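Local coordinates for protein beta-fructofuranosidase (Arthrobacter, PDB 3WPU) that belongs to the levansucrase/invertase family of beta-fructosidases, whose members are built on a five-bladed beta-propeller, at residues D6-T11 / D32-Q37; D63-S68 / G479-I484; A201-K206 / N220-L225. All blocks are in the same frame, centred on the assembly; numbering follows the deposited sequence. Where two conformers were deposited one is given.

Contact 1. Residues D6-T11 / D32-Q37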
loop_
_atom_site.group_PDB
_atom_site.type_symbol
_atom_site.label_atom_id
_atom_site.label_comp_id
_atom_site.label_asym_id
_atom_site.label_seq_id
_atom_site.Cartn_x
_atom_site.Cartn_y
_atom_site.Cartn_z
ATOM N N ASP A 6 -4.354 -0.313 -32.316
ATOM C CA ASP A 6 -4.313 1.108 -32.661
ATOM C C ASP A 6 -5.041 1.913 -31.576
ATOM O O ASP A 6 -6.007 1.444 -30.973
ATOM C CB ASP A 6 -4.972 1.363 -34.013
ATOM C CG ASP A 6 -4.193 0.775 -35.179
ATOM O OD1 ASP A 6 -2.979 0.524 -35.076
ATOM O OD2 ASP A 6 -4.830 0.569 -36.219
ATOM N N GLY A 7 -4.563 3.125 -31.310
ATOM C CA GLY A 7 -5.156 3.957 -30.295
ATOM C C GLY A 7 -4.312 5.208 -30.140
ATOM O O GLY A 7 -3.328 5.337 -30.857
ATOM N N PRO A 8 -4.687 6.088 -29.200
ATOM C CA PRO A 8 -3.902 7.309 -29.017
ATOM C C PRO A 8 -2.483 6.988 -28.579
ATOM O O PRO A 8 -2.244 5.985 -27.926
ATOM C CB PRO A 8 -4.650 8.036 -27.889
ATOM C CG PRO A 8 -5.299 6.925 -27.100
ATOM C CD PRO A 8 -5.704 5.926 -28.142
ATOM N N GLU A 9 -1.552 7.882 -28.885
ATOM C CA GLU A 9 -0.226 7.776 -28.349
ATOM C C GLU A 9 -0.221 8.326 -26.914
ATOM O O GLU A 9 -1.038 9.145 -26.559
ATOM C CB GLU A 9 0.743 8.535 -29.254
ATOM C CG GLU A 9 0.841 7.860 -30.618
ATOM C CD GLU A 9 1.957 8.387 -31.454
ATOM O OE1 GLU A 9 3.001 8.735 -30.861
ATOM O OE2 GLU A 9 1.802 8.425 -32.694
ATOM N N PRO A 10 0.672 7.802 -26.065
ATOM C CA PRO A 10 0.727 8.215 -24.680
ATOM C C PRO A 10 1.362 9.591 -24.594
ATOM O O PRO A 10 2.046 10.010 -25.524
ATOM C CB PRO A 10 1.616 7.157 -24.024
ATOM C CG PRO A 10 2.438 6.619 -25.124
ATOM C CD PRO A 10 1.569 6.671 -26.337
ATOM N N THR A 11 1.112 10.258 -23.478
ATOM C CA THR A 11 1.610 11.598 -23.236
ATOM C C THR A 11 3.113 11.525 -23.128
ATOM O O THR A 11 3.662 10.554 -22.622
ATOM C CB THR A 11 1.000 12.153 -21.923
ATOM O OG1 THR A 11 -0.429 12.128 -22.020
ATOM C CG2 THR A 11 1.433 13.563 -21.663
ATOM N N ASP A 32 -2.587 8.407 -21.481
ATOM C CA ASP A 32 -1.759 7.391 -20.792
ATOM C C ASP A 32 -2.645 6.175 -20.464
ATOM O O ASP A 32 -2.327 5.043 -20.810
ATOM C CB ASP A 32 -1.149 7.969 -19.491
ATOM C CG ASP A 32 -0.060 9.037 -19.731
ATOM O OD1 ASP A 32 0.529 9.095 -20.834
ATOM O OD2 ASP A 32 0.221 9.780 -18.759
ATOM N N ALA A 33 -3.759 6.433 -19.802
ATOM C CA ALA A 33 -4.621 5.366 -19.337
ATOM C C ALA A 33 -5.198 4.560 -20.499
ATOM O O ALA A 33 -5.482 3.350 -20.350
ATOM C CB ALA A 33 -5.723 5.937 -18.434
ATOM N N ARG A 34 -5.351 5.172 -21.668
ATOM C CA ARG A 34 -5.893 4.434 -22.823
ATOM C C ARG A 34 -4.908 3.423 -23.389
ATOM O O ARG A 34 -5.289 2.505 -24.103
ATOM C CB ARG A 34 -6.460 5.377 -23.899
ATOM C CG ARG A 34 -7.743 6.047 -23.441
ATOM C CD ARG A 34 -8.286 7.082 -24.417
ATOM N NE ARG A 34 -8.658 6.514 -25.714
ATOM C CZ ARG A 34 -8.912 7.228 -26.817
ATOM N NH1 ARG A 34 -8.803 8.555 -26.821
ATOM N NH2 ARG A 34 -9.236 6.596 -27.947
ATOM N N GLN A 35 -3.633 3.537 -23.023
ATOM C CA GLN A 35 -2.665 2.504 -23.382
ATOM C C GLN A 35 -3.050 1.131 -22.804
ATOM O O GLN A 35 -2.740 0.110 -23.386
ATOM C CB GLN A 35 -1.271 2.871 -22.899
ATOM C CG GLN A 35 -0.733 4.212 -23.382
ATOM C CD GLN A 35 -0.944 4.451 -24.864
ATOM O OE1 GLN A 35 -0.384 3.752 -25.710
ATOM N NE2 GLN A 35 -1.734 5.446 -25.172
ATOM N N LEU A 36 -3.719 1.127 -21.666
ATOM C CA LEU A 36 -4.202 -0.116 -21.038
ATOM C C LEU A 36 -5.093 -0.893 -21.997
ATOM O O LEU A 36 -5.043 -2.131 -22.035
ATOM C CB LEU A 36 -4.958 0.191 -19.725
ATOM C CG LEU A 36 -4.173 0.907 -18.604
ATOM C CD1 LEU A 36 -5.078 1.495 -17.559
ATOM C CD2 LEU A 36 -3.170 -0.054 -17.973
ATOM N N GLN A 37 -5.917 -0.187 -22.760
ATOM C CA GLN A 37 -6.772 -0.876 -23.758
ATOM C C GLN A 37 -5.948 -1.338 -24.966
ATOM O O GLN A 37 -6.196 -2.388 -25.559
ATOM C CB GLN A 37 -7.918 0.030 -24.214
ATOM C CG GLN A 37 -8.819 0.423 -23.080
ATOM C CD GLN A 37 -9.781 1.520 -23.454
ATOM O OE1 GLN A 37 -10.410 1.471 -24.528
ATOM N NE2 GLN A 37 -9.900 2.523 -22.586
HETATM O O HOH W 1 3.115 8.276 -21.046
#
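Pro8, Pro10 and Thr11 pack against Arg34, Gln35 and Asp32 in a loop-on-helix contact near the N terminus, at the edge of the molecule, where the extended segment 6-11 lies against helix 30-38. Two side chains of the helix, Gln35 and Asp32, hydrogen-bond to the backbone of 6-11. The Gln35 amide reaches Pro8 with an almost straight bond, NE2 to Pro8 O at 2.9 Å with 177° at the hydrogen; the oxygen lies in the plane of the amide, yet NE2 stands above the plane of the Pro8 carbonyl. Ala31 O takes a second bond from NE2 and Arg38 NH1 donates to OE1, so both ends of the amide are held and its flip is fixed. A bend at chi2 (-46°) turns CD toward the N-terminal segment, where Pro10 CD rests 3.6 Å from Gln35 OE1. Asp32 OD1 accepts from Thr11 N at 2.9 Å, nearly along its C-O axis, and takes a further bond at 2.7 Å from a water that also donates to Thr11 O. Outer links hold this pair, Asp32 OD2 to His13 NE2 and Thr11 OG1 to Gly282 O and Thr29 OG1. At the far end the Arg34 guanidinium carries Pro8 CG over the centre of one face, 3.6 Å from CZ, while NH1 is held by Tyr283 OH and Tyr289 O. From Pro8 to Thr11 the chain has backbone angles of the polyproline II conformation: an extended polyproline II segment laid on helix 30-38, its Pro8 O and Thr11 N bonded by Gln35 and Asp32.

Contact 2. Residues D63-S68 / G479-I484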
loop_
_atom_site.group_PDB
_atom_site.type_symbol
_atom_site.label_atom_id
_atom_site.label_comp_id
_atom_site.label_asym_id
_atom_site.label_seq_id
_atom_site.Cartn_x
_atom_site.Cartn_y
_atom_site.Cartn_z
ATOM N N ASP A 63 -7.878 -22.662 -3.610
ATOM C CA ASP A 63 -7.660 -23.338 -2.330
ATOM C C ASP A 63 -6.454 -22.709 -1.672
ATOM O O ASP A 63 -5.299 -23.069 -1.967
ATOM C CB ASP A 63 -7.456 -24.834 -2.542
ATOM C CG ASP A 63 -8.635 -25.469 -3.227
ATOM O OD1 ASP A 63 -9.656 -25.683 -2.545
ATOM O OD2 ASP A 63 -8.537 -25.723 -4.446
ATOM N N PHE A 64 -6.715 -21.738 -0.816
ATOM C CA PHE A 64 -5.641 -21.033 -0.149
ATOM C C PHE A 64 -5.757 -21.291 1.347
ATOM O O PHE A 64 -6.859 -21.499 1.860
ATOM C CB PHE A 64 -5.693 -19.541 -0.471
ATOM C CG PHE A 64 -7.071 -18.923 -0.348
ATOM C CD1 PHE A 64 -7.555 -18.519 0.892
ATOM C CD2 PHE A 64 -7.883 -18.757 -1.469
ATOM C CE1 PHE A 64 -8.798 -17.924 1.000
ATOM C CE2 PHE A 64 -9.134 -18.178 -1.362
ATOM C CZ PHE A 64 -9.607 -17.774 -0.121
ATOM N N PRO A 65 -4.616 -21.278 2.051
ATOM C CA PRO A 65 -4.653 -21.302 3.501
ATOM C C PRO A 65 -5.090 -19.944 4.054
ATOM O O PRO A 65 -5.089 -18.914 3.332
ATOM C CB PRO A 65 -3.215 -21.604 3.871
ATOM C CG PRO A 65 -2.422 -20.927 2.786
ATOM C CD PRO A 65 -3.251 -21.055 1.536
ATOM N N ASP A 66 -5.465 -19.957 5.324
ATOM C CA ASP A 66 -5.841 -18.736 6.047
ATOM C C ASP A 66 -4.820 -18.429 7.140
ATOM O O ASP A 66 -4.528 -19.263 8.006
ATOM C CB ASP A 66 -7.255 -18.828 6.583
ATOM C CG ASP A 66 -7.695 -17.545 7.239
ATOM O OD1 ASP A 66 -8.424 -16.771 6.592
ATOM O OD2 ASP A 66 -7.290 -17.328 8.401
ATOM N N MET A 67 -4.248 -17.227 7.089
ATOM C CA MET A 67 -3.130 -16.878 7.938
ATOM C C MET A 67 -3.467 -16.749 9.428
ATOM O O MET A 67 -2.573 -16.839 10.277
ATOM C CB MET A 67 -2.563 -15.554 7.446
ATOM C CG MET A 67 -3.478 -14.338 7.698
ATOM S SD MET A 67 -2.893 -12.853 6.844
ATOM C CE MET A 67 -1.444 -12.333 7.756
ATOM N N SER A 68 -4.746 -16.514 9.736
ATOM C CA SER A 68 -5.190 -16.328 11.124
ATOM C C SER A 68 -5.995 -17.524 11.628
ATOM O O SER A 68 -6.605 -17.436 12.695
ATOM C CB SER A 68 -5.997 -15.030 11.285
ATOM O OG SER A 68 -7.344 -15.105 10.770
ATOM N N GLY A 479 5.283 -17.144 -4.564
ATOM C CA GLY A 479 6.095 -17.436 -3.399
ATOM C C GLY A 479 5.287 -17.924 -2.200
ATOM O O GLY A 479 4.259 -18.615 -2.333
ATOM N N GLY A 480 5.781 -17.583 -1.016
ATOM C CA GLY A 480 5.176 -18.052 0.217
ATOM C C GLY A 480 3.864 -17.342 0.511
ATOM O O GLY A 480 3.726 -16.154 0.273
ATOM N N TRP A 481 2.875 -18.081 1.006
ATOM C CA TRP A 481 1.678 -17.448 1.522
ATOM C C TRP A 481 2.028 -16.465 2.640
ATOM O O TRP A 481 2.702 -16.814 3.604
ATOM C CB TRP A 481 0.725 -18.512 2.042
ATOM C CG TRP A 481 0.265 -19.447 0.983
ATOM C CD1 TRP A 481 0.760 -20.698 0.704
ATOM C CD2 TRP A 481 -0.799 -19.217 0.059
ATOM N NE1 TRP A 481 0.033 -21.275 -0.332
ATOM C CE2 TRP A 481 -0.918 -20.374 -0.750
ATOM C CE3 TRP A 481 -1.679 -18.151 -0.156
ATOM C CZ2 TRP A 481 -1.850 -20.474 -1.769
ATOM C CZ3 TRP A 481 -2.619 -18.260 -1.171
ATOM C CH2 TRP A 481 -2.700 -19.416 -1.965
ATOM N N ALA A 482 1.565 -15.219 2.505
ATOM C CA ALA A 482 1.700 -14.202 3.544
ATOM C C ALA A 482 3.173 -13.955 3.907
ATOM O O ALA A 482 3.517 -13.627 5.041
ATOM C CB ALA A 482 0.864 -14.569 4.768
ATOM N N ASP A 483 4.049 -14.085 2.910
ATOM C CA ASP A 483 5.458 -13.883 3.167
ATOM C C ASP A 483 5.801 -12.388 3.127
ATOM O O ASP A 483 5.816 -11.772 2.060
ATOM C CB ASP A 483 6.305 -14.667 2.155
ATOM C CG ASP A 483 7.779 -14.670 2.507
ATOM O OD1 ASP A 483 8.107 -14.473 3.693
ATOM O OD2 ASP A 483 8.607 -14.918 1.592
ATOM N N ILE A 484 6.102 -11.828 4.295
ATOM C CA ILE A 484 6.507 -10.440 4.427
ATOM C C ILE A 484 7.866 -10.419 5.162
ATOM O O ILE A 484 7.936 -10.268 6.385
ATOM C CB ILE A 484 5.422 -9.628 5.153
ATOM C CG1 ILE A 484 4.131 -9.669 4.327
ATOM C CG2 ILE A 484 5.912 -8.196 5.376
ATOM C CD1 ILE A 484 2.988 -8.835 4.850
#
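Pro65 sits on the indole of Trp481 in a CH-pi contact over the ring face, the centre of an apolar contact between two irregular segments: 63-68, which leads into strand 72-81, and the loop residues 479-484, which come before strand 488-493. CD of the proline lies 3.4 Å from the centroid of the six-membered ring of Trp481, 15° off its normal, and CG spreads toward the five-membered ring, 3.6 Å from Trp481 CG. The two side chains cross at about a right angle. One residue earlier, Phe64 meets the CH2-CZ3 end of the indole through CB, 3.3 Å from Trp481 CH2; its chi1 of 47° puts CG between the backbone N and carbonyl carbon, and the phenyl ring is turned away from the indole.

Turns shape both backbones. A type II beta turn from Gly480 to Asp483 presents Trp481 and Ala482 toward the other segment, while Asp66 OD2 accepts from Ser68 N in an Asx turn.

Polar links run outward: Asp66 OD1 makes a salt bridge to Arg103, Asp483 OD1 another to Arg121, and Ala482 O accepts from Trp136 NE1. Met67 also packs on Val74, Ile96 and Phe119 of the adjoining strands, and its terminal methyl CE stops 4.4 Å from Ala482 CB.

Contact 3. Residues A201-K206 / N220-L225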
loop_
_atom_site.group_PDB
_atom_site.type_symbol
_atom_site.label_atom_id
_atom_site.label_comp_id
_atom_site.label_asym_id
_atom_site.label_seq_id
_atom_site.Cartn_x
_atom_site.Cartn_y
_atom_site.Cartn_z
ATOM N N ALA A 201 -3.094 10.156 11.324
ATOM C CA ALA A 201 -2.796 10.168 12.746
ATOM C C ALA A 201 -1.567 9.345 13.052
ATOM O O ALA A 201 -1.119 8.537 12.230
ATOM C CB ALA A 201 -3.984 9.625 13.531
ATOM N N LEU A 202 -1.036 9.550 14.260
ATOM C CA LEU A 202 0.147 8.846 14.747
ATOM C C LEU A 202 -0.121 8.348 16.153
ATOM O O LEU A 202 -0.704 9.070 16.954
ATOM C CB LEU A 202 1.337 9.804 14.841
ATOM C CG LEU A 202 2.578 9.376 15.622
ATOM C CD1 LEU A 202 3.262 8.198 14.969
ATOM C CD2 LEU A 202 3.581 10.549 15.737
ATOM N N SER A 203 0.338 7.143 16.462
ATOM C CA SER A 203 0.399 6.681 17.845
ATOM C C SER A 203 1.696 5.909 18.021
ATOM O O SER A 203 2.133 5.163 17.111
ATOM C CB SER A 203 -0.795 5.768 18.170
ATOM O OG SER A 203 -0.829 5.490 19.576
ATOM N N VAL A 204 2.329 6.136 19.169
ATOM C CA VAL A 204 3.616 5.545 19.497
ATOM C C VAL A 204 3.435 4.427 20.513
ATOM O O VAL A 204 2.697 4.573 21.515
ATOM C CB VAL A 204 4.601 6.600 20.022
ATOM C CG1 VAL A 204 5.961 5.971 20.294
ATOM C CG2 VAL A 204 4.721 7.748 19.017
ATOM N N GLY A 205 4.158 3.339 20.273
ATOM C CA GLY A 205 4.161 2.195 21.170
ATOM C C GLY A 205 5.504 1.529 21.093
ATOM O O GLY A 205 6.469 2.107 20.593
ATOM N N LYS A 206 5.570 0.311 21.591
ATOM C CA LYS A 206 6.862 -0.344 21.767
ATOM C C LYS A 206 6.691 -1.843 21.733
ATOM O O LYS A 206 5.649 -2.367 22.118
ATOM C CB LYS A 206 7.484 0.085 23.103
ATOM C CG LYS A 206 8.959 -0.222 23.223
ATOM C CD LYS A 206 9.564 0.444 24.453
ATOM C CE LYS A 206 11.075 0.465 24.364
ATOM N NZ LYS A 206 11.659 1.424 25.335
ATOM N N ASN A 220 -1.256 4.469 23.610
ATOM C CA ASN A 220 -2.219 5.044 24.550
ATOM C C ASN A 220 -2.696 6.430 24.133
ATOM O O ASN A 220 -3.725 6.903 24.597
ATOM C CB ASN A 220 -1.640 5.099 25.986
ATOM C CG ASN A 220 -0.220 5.639 26.046
ATOM O OD1 ASN A 220 0.010 6.838 26.226
ATOM N ND2 ASN A 220 0.749 4.751 25.891
ATOM N N LYS A 221 -1.912 7.078 23.267
ATOM C CA LYS A 221 -2.109 8.451 22.865
ATOM C C LYS A 221 -2.102 8.502 21.342
ATOM O O LYS A 221 -1.229 7.907 20.730
ATOM C CB LYS A 221 -0.924 9.275 23.390
ATOM C CG LYS A 221 -0.927 10.734 22.997
ATOM C CD LYS A 221 -2.013 11.463 23.734
ATOM C CE LYS A 221 -1.892 12.986 23.572
ATOM N NZ LYS A 221 -3.163 13.594 24.076
ATOM N N VAL A 222 -3.069 9.196 20.762
ATOM C CA VAL A 222 -3.136 9.407 19.303
ATOM C C VAL A 222 -2.983 10.895 18.991
ATOM O O VAL A 222 -3.684 11.727 19.580
ATOM C CB VAL A 222 -4.449 8.867 18.723
ATOM C CG1 VAL A 222 -4.508 9.121 17.226
ATOM C CG2 VAL A 222 -4.585 7.389 19.045
ATOM N N THR A 223 -2.072 11.215 18.070
ATOM C CA THR A 223 -1.839 12.576 17.627
ATOM C C THR A 223 -2.451 12.797 16.253
ATOM O O THR A 223 -2.194 12.029 15.327
ATOM C CB THR A 223 -0.343 12.867 17.559
ATOM O OG1 THR A 223 0.260 12.583 18.828
ATOM C CG2 THR A 223 -0.089 14.335 17.183
ATOM N N ASP A 224 -3.234 13.857 16.124
ATOM C CA ASP A 224 -3.920 14.203 14.878
ATOM C C ASP A 224 -2.920 14.958 14.010
ATOM O O ASP A 224 -2.438 16.023 14.413
ATOM C CB ASP A 224 -5.137 15.067 15.250
ATOM C CG ASP A 224 -6.029 15.415 14.083
ATOM O OD1 ASP A 224 -5.703 15.099 12.920
ATOM O OD2 ASP A 224 -7.055 16.069 14.364
ATOM N N LEU A 225 -2.572 14.417 12.847
ATOM C CA LEU A 225 -1.526 15.046 12.011
ATOM C C LEU A 225 -2.065 15.905 10.884
ATOM O O LEU A 225 -1.602 17.050 10.694
ATOM C CB LEU A 225 -0.608 13.975 11.425
ATOM C CG LEU A 225 0.012 12.970 12.410
ATOM C CD1 LEU A 225 0.818 11.959 11.629
ATOM C CD2 LEU A 225 0.896 13.649 13.461
HETATM O O HOH W 2 1.596 8.488 20.795
HETATM O O HOH W 3 0.992 6.288 22.945
#
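Lys221 O is gripped by the Ser203 hydroxyl of strand 197-210 and by a water. Ser203 OG donates to it at 2.7 Å from above the carbonyl plane, its chi1 of -171° setting OG anti to the backbone N, and Ser203 CA adds a CA-H...O contact at 3.5 Å. The water donates to the same Lys221 O and accepts from Val204 N. A second water joins the two residues the other way round, donating to Val204 O at 2.8 Å and accepting from Lys221 N. The gap is local: Val204 N and Lys221 O stand 4.3 Å apart, but direct backbone bonds lie on either side, at Leu202-Thr223 and Val204-Phe219.

Leu202 and Thr223 form an antiparallel hydrogen-bonded pair, with Leu202 N to Thr223 O at 2.9 Å and Thr223 N to Leu202 O at 2.8 Å. Ala201 and Asp224 form the non-hydrogen-bonded pair beside it. Leu225 points toward strand 197-210, and its CD1 lies 3.9 Å from Leu202 CB. On the face that carries Ala201 and Val222, Ala201 CB meets Val222 CG1 at 3.8 Å.

Gln150 OE1, from a loop, accepts from Val222 N, and Arg199 makes a salt bridge to Asp224 OD2. The segments belong to a beta hairpin, strand 197-210 being flanked by 213-226 and by 174-184, to which Ala201, Ser203 and Gly205 are backbone hydrogen-bonded. With 159-169 beyond, these four successive antiparallel strands are consistent with one propeller blade, in which 213-226 comes last.

In the fold
From the N terminus, contact 1 closes first: only 20 residues separate 6-11 from 32-37, and the N-terminal segment is laid against helix 30-38 before most of the propeller strands begin. Contact 2 opens after it and closes far later, bringing 63-68, ahead of strand 72-81, to 479-484 across 410 residues, so the approach to an early strand meets the approach to a late one, 488-493. Contact 3 is a local hairpin made within that long excursion. None of the three touches another; the centres of contacts 1 and 3 are 43 Å apart, on opposite sides of the chain's centre, and contact 2 lies about 18 Å from contact 3 between nearest atoms.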